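Centrosomal protein of 104 kDa (PDB 5LPH) is required for ciliogenesis and for structural integrity at the ciliary tip, and is represented here by its TOG domain, a tubulin-binding array of HEAT repeats. Local coordinates at residues Leu146-Arg157 / Ser192-Leu202. Numbering follows the deposited sequence.
Sequences LTRTGDSSARLR and SVHLAMSQMGL
Gly150 backs directly onto Leu195, their CA atoms 3.9 Å apart, where the turn between helices 131-147 and 154-169 meets the first turns of helix 193-210. This is HEAT-repeat packing in a TOG domain: the turn between the two helices, within HEAT repeat 1, rests on the later helix 193-210. Glycine suits the closest approach, because a CB at this position would lie only 3.1 Å from Leu195 CB. Next to it, Ser198 OG sits 2.7 Å from Thr149 O and also within bonding distance of His194 O one helical turn back, two carbonyls that compete for a single hydroxyl proton. Thr149 CB lies 3.5 Å from Ser198 CB, and with OG1 held between the backbone N and the carbonyl carbon (chi1 65°) the Thr149 hydroxyl bends back to donate to Leu146 O, which also accepts from Thr149 N. Leu195 reaches the same carbonyl with a methyl, CD1 lying 3.3 Å from Leu146 O. Leu146 CD2 meets CD1 of Leu202, a buried leucine, while Ile164 touches Leu146 and Ala161 touches Leu202, both from helix 154-169. Arg157 lays its guanidinium flat on the His194 imidazole, planes 9° apart and centres 3.7 Å apart, with the backbone of Ala154 against its opposite face. A bend at chi3 (-61°) turns the group onto the ring. An alanine in place of Arg157 would remove this stack and would probably leave the imidazole freer to turn and Asp151 O without its guanidinium donor. That donor is NH1, which sits over the centre of the imidazole and binds Asp151 O at 2.8 Å, the oxygen lying nearly in the guanidinium plane.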
ATOM      1  N   LEU A 146      -3.792   0.018   1.655  1.00 44.28           N
ATOM      2  CA  LEU A 146      -3.460   0.616   2.961  1.00 45.24           C
ATOM      3  C   LEU A 146      -4.686   0.875   3.833  1.00 44.32           C
ATOM      4  O   LEU A 146      -4.595   0.744   5.048  1.00 43.92           O
ATOM      5  CB  LEU A 146      -2.665   1.923   2.822  1.00 45.57           C
ATOM      6  CG  LEU A 146      -1.147   1.818   2.658  1.00 46.76           C
ATOM      7  CD1 LEU A 146      -0.598   3.196   2.306  1.00 47.08           C
ATOM      8  CD2 LEU A 146      -0.471   1.270   3.910  1.00 45.14           C
ATOM      9  N   THR A 147      -5.811   1.256   3.227  1.00 43.72           N
ATOM     10  CA  THR A 147      -7.078   1.378   3.968  1.00 44.63           C
ATOM     11  C   THR A 147      -7.507   0.045   4.605  1.00 43.09           C
ATOM     12  O   THR A 147      -8.010   0.046   5.727  1.00 42.00           O
ATOM     13  CB  THR A 147      -8.242   1.929   3.118  1.00 45.97           C
ATOM     14  OG1 THR A 147      -8.394   1.140   1.939  1.00 49.41           O
ATOM     15  CG2 THR A 147      -8.001   3.383   2.743  1.00 45.57           C
ATOM     16  N   ARG A 148      -7.274  -1.076   3.915  1.00 42.28           N
ATOM     17  CA  ARG A 148      -7.559  -2.407   4.477  1.00 42.62           C
ATOM     18  C   ARG A 148      -6.641  -2.831   5.638  1.00 43.37           C
ATOM     19  O   ARG A 148      -6.969  -3.785   6.350  1.00 41.77           O
ATOM     20  CB  ARG A 148      -7.532  -3.508   3.398  1.00 43.05           C
ATOM     21  CG  ARG A 148      -8.523  -3.376   2.238  1.00 43.25           C
ATOM     22  CD  ARG A 148      -9.959  -3.050   2.636  1.00 43.27           C
ATOM     23  NE  ARG A 148     -10.592  -4.038   3.519  1.00 44.50           N
ATOM     24  CZ  ARG A 148     -11.192  -5.174   3.141  1.00 43.59           C
ATOM     25  NH1 ARG A 148     -11.250  -5.552   1.867  1.00 43.83           N
ATOM     26  NH2 ARG A 148     -11.742  -5.957   4.063  1.00 43.72           N
ATOM     27  N   THR A 149      -5.499  -2.159   5.828  1.00 41.61           N
ATOM     28  CA  THR A 149      -4.675  -2.378   7.024  1.00 40.23           C
ATOM     29  C   THR A 149      -5.264  -1.705   8.279  1.00 40.86           C
ATOM     30  O   THR A 149      -4.731  -1.888   9.370  1.00 41.35           O
ATOM     31  CB  THR A 149      -3.202  -1.937   6.843  1.00 40.33           C
ATOM     32  OG1 THR A 149      -3.127  -0.522   6.652  1.00 41.33           O
ATOM     33  CG2 THR A 149      -2.538  -2.635   5.668  1.00 40.85           C
ATOM     34  N   GLY A 150      -6.324  -0.908   8.125  1.00 40.33           N
ATOM     35  CA  GLY A 150      -7.146  -0.457   9.254  1.00 42.39           C
ATOM     36  C   GLY A 150      -8.441  -1.238   9.475  1.00 44.24           C
ATOM     37  O   GLY A 150      -9.338  -0.749  10.152  1.00 45.42           O
ATOM     38  N   ASP A 151      -8.535  -2.453   8.931  1.00 46.57           N
ATOM     39  CA  ASP A 151      -9.736  -3.289   9.066  1.00 48.84           C
ATOM     40  C   ASP A 151      -9.902  -3.764  10.512  1.00 48.54           C
ATOM     41  O   ASP A 151      -8.928  -3.808  11.270  1.00 52.05           O
ATOM     42  CB  ASP A 151      -9.641  -4.506   8.127  1.00 51.49           C
ATOM     43  CG  ASP A 151     -10.995  -5.109   7.789  1.00 54.52           C
ATOM     44  OD1 ASP A 151     -11.661  -4.584   6.869  1.00 56.13           O
ATOM     45  OD2 ASP A 151     -11.378  -6.123   8.413  1.00 55.40           O
ATOM     46  N   SER A 152     -11.132  -4.115  10.887  1.00 48.33           N
ATOM     47  CA  SER A 152     -11.417  -4.646  12.230  1.00 47.72           C
ATOM     48  C   SER A 152     -10.857  -6.065  12.414  1.00 45.70           C
ATOM     49  O   SER A 152     -10.512  -6.443  13.530  1.00 47.26           O
ATOM     50  CB  SER A 152     -12.922  -4.640  12.524  1.00 48.48           C
ATOM     51  OG  SER A 152     -13.493  -3.378  12.220  1.00 52.07           O
ATOM     52  N   SER A 153     -10.760  -6.835  11.327  1.00 42.72           N
ATOM     53  CA  SER A 153     -10.183  -8.185  11.365  1.00 40.45           C
ATOM     54  C   SER A 153      -8.657  -8.133  11.345  1.00 39.86           C
ATOM     55  O   SER A 153      -8.062  -7.646  10.373  1.00 38.47           O
ATOM     56  CB  SER A 153     -10.674  -9.029  10.179  1.00 39.52           C
ATOM     57  OG  SER A 153      -9.934 -10.237  10.054  1.00 39.19           O
ATOM     58  N   ALA A 154      -8.037  -8.682  12.389  1.00 39.14           N
ATOM     59  CA  ALA A 154      -6.576  -8.736  12.513  1.00 40.49           C
ATOM     60  C   ALA A 154      -5.916  -9.569  11.418  1.00 41.61           C
ATOM     61  O   ALA A 154      -4.854  -9.208  10.911  1.00 42.49           O
ATOM     62  CB  ALA A 154      -6.181  -9.268  13.890  1.00 39.50           C
ATOM     63  N   ARG A 155      -6.546 -10.681  11.061  1.00 43.15           N
ATOM     64  CA  ARG A 155      -6.055 -11.553   9.983  1.00 46.21           C
ATOM     65  C   ARG A 155      -6.026 -10.835   8.619  1.00 43.47           C
ATOM     66  O   ARG A 155      -5.103 -11.032   7.825  1.00 41.95           O
ATOM     67  CB  ARG A 155      -6.926 -12.809   9.901  1.00 49.93           C
ATOM     68  CG  ARG A 155      -6.326 -13.956   9.107  1.00 55.22           C
ATOM     69  CD  ARG A 155      -7.216 -15.198   9.134  1.00 60.20           C
ATOM     70  NE  ARG A 155      -7.649 -15.541  10.495  1.00 63.20           N
ATOM     71  CZ  ARG A 155      -8.869 -15.343  11.016  1.00 65.98           C
ATOM     72  NH1 ARG A 155      -9.875 -14.816  10.306  1.00 66.05           N
ATOM     73  NH2 ARG A 155      -9.089 -15.693  12.281  1.00 66.00           N
ATOM     74  N   LEU A 156      -7.027  -9.992   8.371  1.00 40.86           N
ATOM     75  CA  LEU A 156      -7.087  -9.211   7.141  1.00 41.65           C
ATOM     76  C   LEU A 156      -6.016  -8.104   7.109  1.00 40.47           C
ATOM     77  O   LEU A 156      -5.369  -7.916   6.075  1.00 38.38           O
ATOM     78  CB  LEU A 156      -8.487  -8.630   6.932  1.00 42.50           C
ATOM     79  CG  LEU A 156      -8.775  -8.215   5.481  1.00 45.07           C
ATOM     80  CD1 LEU A 156     -10.193  -8.587   5.068  1.00 45.65           C
ATOM     81  CD2 LEU A 156      -8.518  -6.729   5.259  1.00 46.74           C
ATOM     82  N   ARG A 157      -5.835  -7.395   8.231  1.00 39.19           N
ATOM     83  CA  ARG A 157      -4.752  -6.402   8.381  1.00 38.50           C
ATOM     84  C   ARG A 157      -3.379  -6.991   8.065  1.00 37.67           C
ATOM     85  O   ARG A 157      -2.604  -6.380   7.333  1.00 35.55           O
ATOM     86  CB  ARG A 157      -4.717  -5.809   9.791  1.00 39.52           C
ATOM     87  CG  ARG A 157      -5.902  -4.923  10.140  1.00 40.32           C
ATOM     88  CD  ARG A 157      -5.611  -4.055  11.358  1.00 40.34           C
ATOM     89  NE  ARG A 157      -5.320  -4.823  12.567  1.00 41.86           N
ATOM     90  CZ  ARG A 157      -6.212  -5.230  13.475  1.00 41.54           C
ATOM     91  NH1 ARG A 157      -7.519  -4.980  13.348  1.00 41.48           N
ATOM     92  NH2 ARG A 157      -5.785  -5.911  14.532  1.00 40.67           N
ATOM     93  N   SER A 192      -7.801   6.009  12.620  1.00 67.09           N
ATOM     94  CA  SER A 192      -8.094   4.922  13.555  1.00 62.28           C
ATOM     95  C   SER A 192      -6.801   4.391  14.165  1.00 59.49           C
ATOM     96  O   SER A 192      -5.696   4.588  13.626  1.00 57.21           O
ATOM     97  CB  SER A 192      -8.897   3.789  12.886  1.00 63.15           C
ATOM     98  OG  SER A 192      -8.035   2.866  12.248  1.00 65.79           O
ATOM     99  N   VAL A 193      -6.968   3.699  15.285  1.00 59.73           N
ATOM    100  CA  VAL A 193      -5.861   3.082  16.019  1.00 57.74           C
ATOM    101  C   VAL A 193      -5.175   2.008  15.157  1.00 57.36           C
ATOM    102  O   VAL A 193      -3.945   1.952  15.097  1.00 57.45           O
ATOM    103  CB  VAL A 193      -6.344   2.463  17.356  1.00 59.43           C
ATOM    104  CG1 VAL A 193      -5.209   1.751  18.080  1.00 59.69           C
ATOM    105  CG2 VAL A 193      -6.928   3.531  18.271  1.00 60.92           C
ATOM    106  N   HIS A 194      -5.974   1.187  14.470  1.00 53.79           N
ATOM    107  CA  HIS A 194      -5.452   0.107  13.620  1.00 52.03           C
ATOM    108  C   HIS A 194      -4.686   0.617  12.402  1.00 48.14           C
ATOM    109  O   HIS A 194      -3.632   0.086  12.066  1.00 46.86           O
ATOM    110  CB  HIS A 194      -6.588  -0.815  13.143  1.00 54.87           C
ATOM    111  CG  HIS A 194      -7.251  -1.586  14.242  1.00 57.36           C
ATOM    112  ND1 HIS A 194      -6.542  -2.272  15.207  1.00 57.98           N
ATOM    113  CD2 HIS A 194      -8.561  -1.800  14.515  1.00 58.35           C
ATOM    114  CE1 HIS A 194      -7.387  -2.860  16.034  1.00 57.16           C
ATOM    115  NE2 HIS A 194      -8.617  -2.591  15.636  1.00 58.30           N
ATOM    116  N   LEU A 195      -5.232   1.634  11.741  1.00 46.85           N
ATOM    117  CA  LEU A 195      -4.624   2.214  10.539  1.00 47.06           C
ATOM    118  C   LEU A 195      -3.250   2.813  10.839  1.00 46.71           C
ATOM    119  O   LEU A 195      -2.280   2.545  10.131  1.00 45.55           O
ATOM    120  CB  LEU A 195      -5.544   3.291   9.956  1.00 46.76           C
ATOM    121  CG  LEU A 195      -5.176   3.877   8.591  1.00 47.01           C
ATOM    122  CD1 LEU A 195      -5.347   2.847   7.487  1.00 46.92           C
ATOM    123  CD2 LEU A 195      -6.033   5.103   8.306  1.00 46.85           C
ATOM    124  N   ALA A 196      -3.186   3.612  11.902  1.00 48.48           N
ATOM    125  CA  ALA A 196      -1.938   4.246  12.344  1.00 47.95           C
ATOM    126  C   ALA A 196      -0.853   3.231  12.728  1.00 47.93           C
ATOM    127  O   ALA A 196       0.304   3.376  12.311  1.00 47.40           O
ATOM    128  CB  ALA A 196      -2.216   5.186  13.507  1.00 48.19           C
HETATM  129  N   MSE A 197      -1.236   2.215  13.509  1.00 48.26           N
HETATM  130  CA  MSE A 197      -0.296   1.154  13.969  1.00 49.77           C
HETATM  131  C   MSE A 197       0.218   0.348  12.804  1.00 46.40           C
HETATM  132  O   MSE A 197       1.403   0.017  12.769  1.00 44.09           O
HETATM  133  CB  MSE A 197      -0.865   0.238  15.079  1.00 55.72           C
HETATM  134  CG  MSE A 197       0.062  -0.015  16.290  1.00 61.53           C
HETATM  135 SE   MSE A 197       0.749   1.664  17.075  1.00 69.48          SE
HETATM  136  CE  MSE A 197      -1.037   2.225  17.695  1.00 69.31           C
ATOM    137  N   SER A 198      -0.648   0.057  11.828  1.00 44.16           N
ATOM    138  CA  SER A 198      -0.246  -0.696  10.635  1.00 41.80           C
ATOM    139  C   SER A 198       0.743   0.078   9.765  1.00 38.88           C
ATOM    140  O   SER A 198       1.718  -0.493   9.292  1.00 37.28           O
ATOM    141  CB  SER A 198      -1.460  -1.102   9.792  1.00 41.92           C
ATOM    142  OG  SER A 198      -2.241  -2.097  10.443  1.00 44.64           O
ATOM    143  N   GLN A 199       0.486   1.366   9.555  1.00 37.87           N
ATOM    144  CA  GLN A 199       1.385   2.213   8.765  1.00 39.51           C
ATOM    145  C   GLN A 199       2.778   2.302   9.406  1.00 40.76           C
ATOM    146  O   GLN A 199       3.795   2.207   8.725  1.00 40.09           O
ATOM    147  CB  GLN A 199       0.794   3.614   8.582  1.00 38.85           C
ATOM    148  CG  GLN A 199       1.606   4.488   7.636  1.00 39.96           C
ATOM    149  CD  GLN A 199       0.933   5.799   7.265  1.00 39.99           C
ATOM    150  OE1 GLN A 199      -0.286   5.940   7.346  1.00 40.65           O
ATOM    151  NE2 GLN A 199       1.735   6.767   6.841  1.00 41.71           N
HETATM  152  N   MSE A 200       2.801   2.480  10.720  1.00 41.96           N
HETATM  153  CA  MSE A 200       4.051   2.537  11.480  1.00 45.57           C
HETATM  154  C   MSE A 200       4.813   1.245  11.467  1.00 43.87           C
HETATM  155  O   MSE A 200       6.037   1.250  11.337  1.00 42.93           O
HETATM  156  CB  MSE A 200       3.719   2.943  12.905  1.00 51.36           C
HETATM  157  CG  MSE A 200       3.652   4.432  12.939  1.00 57.49           C
HETATM  158 SE   MSE A 200       2.980   4.986  14.684  1.00 72.68          SE
HETATM  159  CE  MSE A 200       4.435   6.315  14.922  1.00 69.26           C
ATOM    160  N   GLY A 201       4.096   0.132  11.611  1.00 41.08           N
ATOM    161  CA  GLY A 201       4.684  -1.198  11.490  1.00 39.14           C
ATOM    162  C   GLY A 201       5.325  -1.438  10.136  1.00 38.81           C
ATOM    163  O   GLY A 201       6.440  -1.946  10.059  1.00 38.32           O
ATOM    164  N   LEU A 202       4.613  -1.074   9.072  1.00 39.35           N
ATOM    165  CA  LEU A 202       5.134  -1.192   7.704  1.00 40.47           C
ATOM    166  C   LEU A 202       6.344  -0.293   7.458  1.00 41.12           C
ATOM    167  O   LEU A 202       7.297  -0.711   6.803  1.00 39.43           O
ATOM    168  CB  LEU A 202       4.055  -0.863   6.669  1.00 39.85           C
ATOM    169  CG  LEU A 202       3.033  -1.965   6.407  1.00 40.72           C
ATOM    170  CD1 LEU A 202       1.794  -1.401   5.721  1.00 40.97           C
ATOM    171  CD2 LEU A 202       3.653  -3.072   5.571  1.00 41.57           C
TER